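Local coordinates for ribonuclease J (Methanolobus psychrophilus R15, PDB 5HAB), which degrades RNA as a metallo-beta-lactamase/beta-CASP exoribonuclease, probably trimming it processively from the 5' end, at residues C195-D200 against L225-T230; H427-H432 against T455-R460. The protein carries 1 engineered substitution. All blocks are in the same frame, centred on the assembly; numbering follows the deposited sequence.

Contact 1 of 2, residues C195-D200 against L225-T230; sequences CDFKFD and LITEST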
ATOM      1  N   CYS B 195     -24.522 -15.056   6.842  1.00 33.81           N
ATOM      2  CA  CYS B 195     -23.252 -14.997   6.136  1.00 31.21           C
ATOM      3  C   CYS B 195     -23.485 -14.759   4.645  1.00 38.65           C
ATOM      4  O   CYS B 195     -24.482 -15.219   4.087  1.00 37.08           O
ATOM      5  CB  CYS B 195     -22.468 -16.287   6.364  1.00 38.64           C
ATOM      6  SG  CYS B 195     -22.114 -16.646   8.104  1.00 35.61           S
ATOM      7  N   ASP B 196     -22.555 -14.049   4.012  1.00 31.36           N
ATOM      8  CA  ASP B 196     -22.714 -13.574   2.634  1.00 41.69           C
ATOM      9  C   ASP B 196     -23.980 -12.744   2.501  1.00 34.36           C
ATOM     10  O   ASP B 196     -24.902 -13.097   1.766  1.00 42.49           O
ATOM     11  CB  ASP B 196     -22.739 -14.734   1.644  1.00 29.32           C
ATOM     12  CG  ASP B 196     -21.357 -15.147   1.201  1.00 35.90           C
ATOM     13  OD1 ASP B 196     -20.370 -14.679   1.800  1.00 44.62           O
ATOM     14  OD2 ASP B 196     -21.257 -15.934   0.242  1.00 38.42           O
ATOM     15  N   PHE B 197     -24.012 -11.624   3.209  1.00 29.59           N
ATOM     16  CA  PHE B 197     -25.180 -10.767   3.184  1.00 32.70           C
ATOM     17  C   PHE B 197     -24.825  -9.297   3.212  1.00 41.49           C
ATOM     18  O   PHE B 197     -23.693  -8.902   3.490  1.00 31.47           O
ATOM     19  CB  PHE B 197     -26.083 -11.061   4.370  1.00 27.48           C
ATOM     20  CG  PHE B 197     -25.683 -10.331   5.617  1.00 33.19           C
ATOM     21  CD1 PHE B 197     -24.669 -10.823   6.420  1.00 25.70           C
ATOM     22  CD2 PHE B 197     -26.313  -9.147   5.983  1.00 24.96           C
ATOM     23  CE1 PHE B 197     -24.294 -10.152   7.566  1.00 25.88           C
ATOM     24  CE2 PHE B 197     -25.937  -8.475   7.125  1.00 27.88           C
ATOM     25  CZ  PHE B 197     -24.928  -8.977   7.916  1.00 27.51           C
ATOM     26  N   LYS B 198     -25.856  -8.496   3.015  1.00 42.11           N
ATOM     27  CA  LYS B 198     -25.728  -7.067   2.905  1.00 35.12           C
ATOM     28  C   LYS B 198     -27.096  -6.455   3.155  1.00 37.85           C
ATOM     29  O   LYS B 198     -28.099  -6.928   2.623  1.00 43.28           O
ATOM     30  CB  LYS B 198     -25.180  -6.717   1.521  1.00 40.46           C
ATOM     31  CG  LYS B 198     -25.699  -5.451   0.906  1.00 36.52           C
ATOM     32  CD  LYS B 198     -25.226  -5.364  -0.531  1.00 41.54           C
ATOM     33  CE  LYS B 198     -25.485  -3.990  -1.108  1.00 34.72           C
ATOM     34  NZ  LYS B 198     -24.760  -3.809  -2.385  1.00 36.47           N
ATOM     35  N   PHE B 199     -27.150  -5.438   4.002  1.00 30.93           N
ATOM     36  CA  PHE B 199     -28.362  -4.652   4.119  1.00 28.85           C
ATOM     37  C   PHE B 199     -28.465  -3.777   2.869  1.00 44.69           C
ATOM     38  O   PHE B 199     -27.520  -3.067   2.522  1.00 52.02           O
ATOM     39  CB  PHE B 199     -28.345  -3.792   5.385  1.00 39.86           C
ATOM     40  CG  PHE B 199     -28.460  -4.580   6.659  1.00 40.60           C
ATOM     41  CD1 PHE B 199     -28.992  -5.855   6.655  1.00 53.07           C
ATOM     42  CD2 PHE B 199     -28.035  -4.041   7.861  1.00 44.10           C
ATOM     43  CE1 PHE B 199     -29.102  -6.581   7.826  1.00 46.75           C
ATOM     44  CE2 PHE B 199     -28.140  -4.763   9.039  1.00 40.67           C
ATOM     45  CZ  PHE B 199     -28.675  -6.033   9.020  1.00 45.41           C
ATOM     46  N   ASP B 200     -29.603  -3.829   2.190  1.00 35.62           N
ATOM     47  CA  ASP B 200     -29.823  -2.985   1.022  1.00 33.53           C
ATOM     48  C   ASP B 200     -31.264  -2.497   1.039  1.00 47.68           C
ATOM     49  O   ASP B 200     -32.195  -3.265   0.812  1.00 53.96           O
ATOM     50  CB  ASP B 200     -29.519  -3.732  -0.281  1.00 35.69           C
ATOM     51  CG  ASP B 200     -29.409  -2.797  -1.475  1.00 37.15           C
ATOM     52  OD1 ASP B 200     -29.985  -1.690  -1.417  1.00 48.72           O
ATOM     53  OD2 ASP B 200     -28.743  -3.160  -2.469  1.00 42.67           O
ATOM     54  N   LEU B 225     -25.237 -15.966  17.233  1.00 38.99           N
ATOM     55  CA  LEU B 225     -25.206 -15.440  15.882  1.00 28.53           C
ATOM     56  C   LEU B 225     -23.895 -15.848  15.229  1.00 30.58           C
ATOM     57  O   LEU B 225     -22.816 -15.600  15.774  1.00 27.68           O
ATOM     58  CB  LEU B 225     -25.360 -13.914  15.883  1.00 27.43           C
ATOM     59  CG  LEU B 225     -25.072 -13.187  14.565  1.00 27.22           C
ATOM     60  CD1 LEU B 225     -26.033 -13.631  13.476  1.00 29.77           C
ATOM     61  CD2 LEU B 225     -25.134 -11.675  14.743  1.00 26.55           C
ATOM     62  N   ILE B 226     -24.000 -16.519  14.087  1.00 25.49           N
ATOM     63  CA  ILE B 226     -22.850 -16.771  13.238  1.00 23.89           C
ATOM     64  C   ILE B 226     -22.977 -15.792  12.093  1.00 35.50           C
ATOM     65  O   ILE B 226     -23.961 -15.824  11.356  1.00 32.51           O
ATOM     66  CB  ILE B 226     -22.793 -18.222  12.731  1.00 22.79           C
ATOM     67  CG1 ILE B 226     -22.622 -19.201  13.897  1.00 42.10           C
ATOM     68  CG2 ILE B 226     -21.691 -18.389  11.680  1.00 16.28           C
ATOM     69  CD1 ILE B 226     -23.924 -19.786  14.405  1.00 37.93           C
ATOM     70  N   THR B 227     -22.003 -14.904  11.949  1.00 30.00           N
ATOM     71  CA  THR B 227     -22.104 -13.875  10.923  1.00 23.97           C
ATOM     72  C   THR B 227     -20.732 -13.644  10.299  1.00 28.00           C
ATOM     73  O   THR B 227     -19.702 -13.900  10.921  1.00 28.37           O
ATOM     74  CB  THR B 227     -22.695 -12.561  11.494  1.00 31.08           C
ATOM     75  OG1 THR B 227     -22.991 -11.657  10.424  1.00 38.98           O
ATOM     76  CG2 THR B 227     -21.741 -11.893  12.472  1.00 23.11           C
ATOM     77  N   GLU B 228     -20.733 -13.200   9.049  1.00 30.09           N
ATOM     78  CA  GLU B 228     -19.499 -12.979   8.303  1.00 33.03           C
ATOM     79  C   GLU B 228     -18.686 -11.826   8.890  1.00 25.45           C
ATOM     80  O   GLU B 228     -19.242 -10.894   9.460  1.00 25.83           O
ATOM     81  CB  GLU B 228     -19.820 -12.701   6.831  1.00 30.79           C
ATOM     82  CG  GLU B 228     -20.584 -11.398   6.616  1.00 34.97           C
ATOM     83  CD  GLU B 228     -20.500 -10.896   5.187  1.00 36.75           C
ATOM     84  OE1 GLU B 228     -21.008 -11.587   4.287  1.00 34.89           O
ATOM     85  OE2 GLU B 228     -19.922  -9.812   4.963  1.00 40.67           O
ATOM     86  N   SER B 229     -17.368 -11.901   8.764  1.00 25.23           N
ATOM     87  CA  SER B 229     -16.514 -10.801   9.189  1.00 29.47           C
ATOM     88  C   SER B 229     -15.832 -10.150   7.987  1.00 34.31           C
ATOM     89  O   SER B 229     -15.039  -9.232   8.151  1.00 27.18           O
ATOM     90  CB  SER B 229     -15.462 -11.294  10.175  1.00 24.87           C
ATOM     91  OG  SER B 229     -14.561 -12.174   9.535  1.00 22.57           O
ATOM     92  N   THR B 230     -16.173 -10.634   6.792  1.00 23.42           N
ATOM     93  CA  THR B 230     -15.493 -10.303   5.537  1.00 33.62           C
ATOM     94  C   THR B 230     -15.158  -8.824   5.325  1.00 32.61           C
ATOM     95  O   THR B 230     -14.026  -8.491   4.985  1.00 30.55           O
ATOM     96  CB  THR B 230     -16.342 -10.770   4.328  1.00 32.47           C
ATOM     97  OG1 THR B 230     -16.761 -12.123   4.533  1.00 41.99           O
ATOM     98  CG2 THR B 230     -15.542 -10.688   3.039  1.00 33.99           C
TER
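Glu228 OE1 is the atom on which this contact turns: the amide of Phe197 donates to it, with Phe197 N 3.2 Å from Glu228 OE1, and His410 ND1 holds the same oxygen from outside the two segments. The Phe197 amide approaches from above the carboxylate, about 50° out of its plane. Asp196 N lies 2.9 Å from Glu228 OE1, where the chain turns after strand 189-194. Glu228 reaches this turn because its CG sits between the backbone N and the carbonyl carbon (chi1 65°) and the chain then runs out extended. Such a loop at the end of a central strand is where the metallo-beta-lactamase fold places active-site residues. Asp196 belongs to it: its OD2 is hydrogen-bonded to His104 and the side chain packs on a phosphate of the bound RNA. Asp196 OD1 stands 4.0 Å from Glu228 OE1, the two carboxylate planes being steeply inclined, a closeness that the Phe197 amide and His410 probably ease. On the strand side of the turn, the Phe197 ring slants across the Glu228 stem, with Phe197 CE1 4.0 Å from Glu228 CG, and also meets Thr227 OG1, which is hydrogen-bonded to Ala194 O. Cys195 SG rests against Ile226 CG2 at 4.0 Å.

Contact 2 of 2, residues H427-H432 against T455-R460; sequences HVIPAH and TLHLLR. With SO4 (sulfate ion), chain M.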
ATOM      1  N   HIS B 427     -24.488 -14.943  22.145  1.00 21.55           N
ATOM      2  CA  HIS B 427     -23.134 -15.285  21.737  1.00 27.71           C
ATOM      3  C   HIS B 427     -22.943 -14.913  20.273  1.00 38.34           C
ATOM      4  O   HIS B 427     -23.860 -15.072  19.469  1.00 32.59           O
ATOM      5  CB  HIS B 427     -22.851 -16.779  21.931  1.00 30.34           C
ATOM      6  CG  HIS B 427     -22.942 -17.237  23.353  1.00 43.45           C
ATOM      7  ND1 HIS B 427     -21.861 -17.225  24.209  1.00 39.68           N
ATOM      8  CD2 HIS B 427     -23.979 -17.741  24.063  1.00 34.96           C
ATOM      9  CE1 HIS B 427     -22.231 -17.691  25.389  1.00 31.69           C
ATOM     10  NE2 HIS B 427     -23.511 -18.010  25.327  1.00 36.93           N
ATOM     11  N   VAL B 428     -21.753 -14.433  19.923  1.00 37.50           N
ATOM     12  CA  VAL B 428     -21.458 -14.095  18.534  1.00 32.86           C
ATOM     13  C   VAL B 428     -20.225 -14.844  18.061  1.00 25.97           C
ATOM     14  O   VAL B 428     -19.239 -14.959  18.788  1.00 31.17           O
ATOM     15  CB  VAL B 428     -21.262 -12.585  18.338  1.00 26.59           C
ATOM     16  CG1 VAL B 428     -21.377 -12.237  16.858  1.00 30.41           C
ATOM     17  CG2 VAL B 428     -22.270 -11.808  19.142  1.00 35.78           C
ATOM     18  N   ILE B 429     -20.290 -15.355  16.837  1.00 22.79           N
ATOM     19  CA  ILE B 429     -19.176 -16.081  16.245  1.00 24.18           C
ATOM     20  C   ILE B 429     -18.931 -15.536  14.847  1.00 31.85           C
ATOM     21  O   ILE B 429     -19.792 -15.661  13.975  1.00 34.25           O
ATOM     22  CB  ILE B 429     -19.442 -17.604  16.198  1.00 26.99           C
ATOM     23  CG1 ILE B 429     -19.713 -18.158  17.600  1.00 31.50           C
ATOM     24  CG2 ILE B 429     -18.285 -18.340  15.500  1.00 21.71           C
ATOM     25  CD1 ILE B 429     -21.182 -18.148  17.999  1.00 23.91           C
ATOM     26  N   PRO B 430     -17.757 -14.929  14.624  1.00 32.78           N
ATOM     27  CA  PRO B 430     -17.462 -14.478  13.262  1.00 28.00           C
ATOM     28  C   PRO B 430     -17.035 -15.621  12.355  1.00 26.78           C
ATOM     29  O   PRO B 430     -16.377 -16.556  12.802  1.00 28.90           O
ATOM     30  CB  PRO B 430     -16.319 -13.469  13.464  1.00 23.24           C
ATOM     31  CG  PRO B 430     -15.661 -13.893  14.735  1.00 27.85           C
ATOM     32  CD  PRO B 430     -16.777 -14.425  15.604  1.00 28.65           C
ATOM     33  N   ALA B 431     -17.412 -15.528  11.086  1.00 26.64           N
ATOM     34  CA  ALA B 431     -17.154 -16.580  10.110  1.00 27.86           C
ATOM     35  C   ALA B 431     -16.852 -15.958   8.746  1.00 22.86           C
ATOM     36  O   ALA B 431     -16.818 -14.734   8.621  1.00 30.18           O
ATOM     37  CB  ALA B 431     -18.347 -17.512  10.018  1.00 22.47           C
ATOM     38  N   HIS B 432     -16.658 -16.798   7.732  1.00 22.51           N
ATOM     39  CA  HIS B 432     -16.432 -16.333   6.357  1.00 25.61           C
ATOM     40  C   HIS B 432     -15.258 -15.369   6.247  1.00 28.28           C
ATOM     41  O   HIS B 432     -15.405 -14.266   5.722  1.00 30.65           O
ATOM     42  CB  HIS B 432     -17.683 -15.645   5.791  1.00 19.76           C
ATOM     43  CG  HIS B 432     -18.738 -16.589   5.301  1.00 38.37           C
ATOM     44  ND1 HIS B 432     -19.108 -17.721   5.994  1.00 41.76           N
ATOM     45  CD2 HIS B 432     -19.504 -16.562   4.185  1.00 32.79           C
ATOM     46  CE1 HIS B 432     -20.056 -18.355   5.323  1.00 29.32           C
ATOM     47  NE2 HIS B 432     -20.317 -17.669   4.224  1.00 32.03           N
ATOM     48  N   THR B 455     -18.865 -13.981  25.590  1.00 28.57           N
ATOM     49  CA  THR B 455     -20.045 -13.910  24.733  1.00 25.40           C
ATOM     50  C   THR B 455     -19.658 -13.748  23.261  1.00 37.13           C
ATOM     51  O   THR B 455     -20.514 -13.648  22.387  1.00 28.95           O
ATOM     52  CB  THR B 455     -20.934 -12.734  25.121  1.00 34.44           C
ATOM     53  OG1 THR B 455     -20.171 -11.528  25.011  1.00 34.12           O
ATOM     54  CG2 THR B 455     -21.416 -12.884  26.564  1.00 26.55           C
ATOM     55  N   LEU B 456     -18.357 -13.713  23.003  1.00 30.00           N
ATOM     56  CA  LEU B 456     -17.823 -13.476  21.669  1.00 27.49           C
ATOM     57  C   LEU B 456     -16.736 -14.509  21.438  1.00 27.99           C
ATOM     58  O   LEU B 456     -15.833 -14.642  22.261  1.00 29.14           O
ATOM     59  CB  LEU B 456     -17.270 -12.049  21.552  1.00 21.31           C
ATOM     60  CG  LEU B 456     -16.435 -11.682  20.321  1.00 29.47           C
ATOM     61  CD1 LEU B 456     -17.281 -11.632  19.057  1.00 23.65           C
ATOM     62  CD2 LEU B 456     -15.704 -10.368  20.538  1.00 24.45           C
ATOM     63  N   HIS B 457     -16.820 -15.259  20.342  1.00 29.79           N
ATOM     64  CA  HIS B 457     -15.969 -16.437  20.205  1.00 28.06           C
ATOM     65  C   HIS B 457     -15.224 -16.534  18.883  1.00 28.50           C
ATOM     66  O   HIS B 457     -15.809 -16.464  17.800  1.00 34.85           O
ATOM     67  CB  HIS B 457     -16.805 -17.693  20.439  1.00 31.65           C
ATOM     68  CG  HIS B 457     -17.630 -17.618  21.681  1.00 31.43           C
ATOM     69  ND1 HIS B 457     -17.150 -18.003  22.915  1.00 33.34           N
ATOM     70  CD2 HIS B 457     -18.878 -17.139  21.895  1.00 27.37           C
ATOM     71  CE1 HIS B 457     -18.077 -17.791  23.830  1.00 31.81           C
ATOM     72  NE2 HIS B 457     -19.136 -17.267  23.238  1.00 32.78           N
ATOM     73  N   LEU B 458     -13.914 -16.714  19.000  1.00 24.69           N
ATOM     74  CA  LEU B 458     -13.033 -16.860  17.858  1.00 27.98           C
ATOM     75  C   LEU B 458     -12.767 -18.337  17.590  1.00 27.06           C
ATOM     76  O   LEU B 458     -12.051 -18.992  18.345  1.00 28.66           O
ATOM     77  CB  LEU B 458     -11.716 -16.113  18.102  1.00 20.10           C
ATOM     78  CG  LEU B 458     -10.636 -16.248  17.030  1.00 26.94           C
ATOM     79  CD1 LEU B 458     -11.188 -15.883  15.653  1.00 24.20           C
ATOM     80  CD2 LEU B 458      -9.423 -15.402  17.372  1.00 20.51           C
ATOM     81  N   LEU B 459     -13.390 -18.866  16.543  1.00 28.96           N
ATOM     82  CA  LEU B 459     -13.201 -20.261  16.154  1.00 25.05           C
ATOM     83  C   LEU B 459     -12.234 -20.435  14.979  1.00 30.24           C
ATOM     84  O   LEU B 459     -12.221 -19.630  14.042  1.00 27.77           O
ATOM     85  CB  LEU B 459     -14.551 -20.890  15.798  1.00 31.89           C
ATOM     86  CG  LEU B 459     -15.614 -20.946  16.892  1.00 35.23           C
ATOM     87  CD1 LEU B 459     -16.789 -21.792  16.436  1.00 24.74           C
ATOM     88  CD2 LEU B 459     -15.011 -21.507  18.174  1.00 43.60           C
ATOM     89  N   ARG B 460     -11.454 -21.511  15.028  1.00 28.96           N
ATOM     90  CA  ARG B 460     -10.627 -21.952  13.907  1.00 23.51           C
ATOM     91  C   ARG B 460     -11.301 -23.164  13.251  1.00 30.51           C
ATOM     92  O   ARG B 460     -12.112 -23.831  13.892  1.00 31.18           O
ATOM     93  CB  ARG B 460      -9.215 -22.312  14.387  1.00 26.33           C
ATOM     94  CG  ARG B 460      -8.531 -21.226  15.214  1.00 33.72           C
ATOM     95  CD  ARG B 460      -8.158 -20.035  14.354  1.00 30.18           C
ATOM     96  NE  ARG B 460      -6.909 -20.256  13.630  1.00 32.37           N
ATOM     97  CZ  ARG B 460      -6.627 -19.721  12.446  1.00 27.10           C
ATOM     98  NH1 ARG B 460      -7.523 -18.957  11.828  1.00 19.06           N
ATOM     99  NH2 ARG B 460      -5.459 -19.969  11.868  1.00 28.67           N
TER
HETATM  100  S   SO4 M 505     -13.963 -19.587  24.365  1.00 70.22           S
HETATM  101  O1  SO4 M 505     -14.896 -18.683  23.704  1.00 50.20           O
HETATM  102  O2  SO4 M 505     -13.973 -19.326  25.801  1.00 75.78           O
HETATM  103  O3  SO4 M 505     -12.617 -19.372  23.835  1.00 73.43           O
HETATM  104  O4  SO4 M 505     -14.368 -20.970  24.118  1.00 62.55           O
HETATM  105  O   HOH W   1     -14.773 -17.325  15.014  1.00 32.52           O
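His427 and His457 meet rim to rim, with neither imidazole lying over the other. Their planes are inclined by 37°, and His427 ND1 and His457 NE2 form a hydrogen bond of 2.9 Å in which either nitrogen could be the donor. Both rings start from a CG anti to its own carbonyl carbon (chi1 -62° in His427, -49° in His457), which, with each ring turned roughly square to the plane of its CA, CB and CG, lets the two nitrogens meet beside the paired backbones. His457 ND1 points at a sulfate ion, probably from the crystallisation liquor, whose O1 lies only 2.5 Å from His457 ND1, too short to be trusted. Next to the imidazoles the chains run in the same general direction and join through a single beta bridge, Val428 with Leu456: Val428 N donates to Thr455 O, and His457 N returns a bond to Val428 O, each 2.9 Å long, while Leu456 CD1 turns back against Val428 CB at 4.2 Å. Segment 455-460 thus lines strand 427-431, the edge strand of the six-stranded mixed sheet, one of two in the metallo-beta-lactamase part, and helix 435-447 covers Val428 and Leu456 through Tyr441 and Ile442. Farther along, Ile429 crosses Leu459 at a slant, Ile429 CG2 standing 3.9 Å from Leu459 CD1. One water spans the diverging backbones, donating to Pro430 O and His457 O and accepting from Leu459 N. The bond to His427 ND1, and the sulfate if rightly placed, would hold the His457 ring; such an anion might favour its protonation, perhaps in the crystal alone.

In the fold
Contacts 1 and 2 share one sheet, in which strands 222-228 and 427-431 are neighbours, and their centres lie about 13 Å apart. Backbone bonds stitch them together: Leu225 O is 2.8 Å from Ile429 N, and Leu225 N is 2.8 Å from His427 O. They meet again where His432 CD2 packs 3.2 Å from Asp196 OD1. His432 NE2 is hydrogen-bonded to His109 and Asp196 to His104, which places this meeting at the histidine cluster of the probable metal site of the metallo-beta-lactamase fold. The nearest atoms of contacts 1 and 2 are about 4 and 6 Å from the bound RNA. Through Arg460, contact 2 also forms a salt bridge with Glu446 of a second subunit.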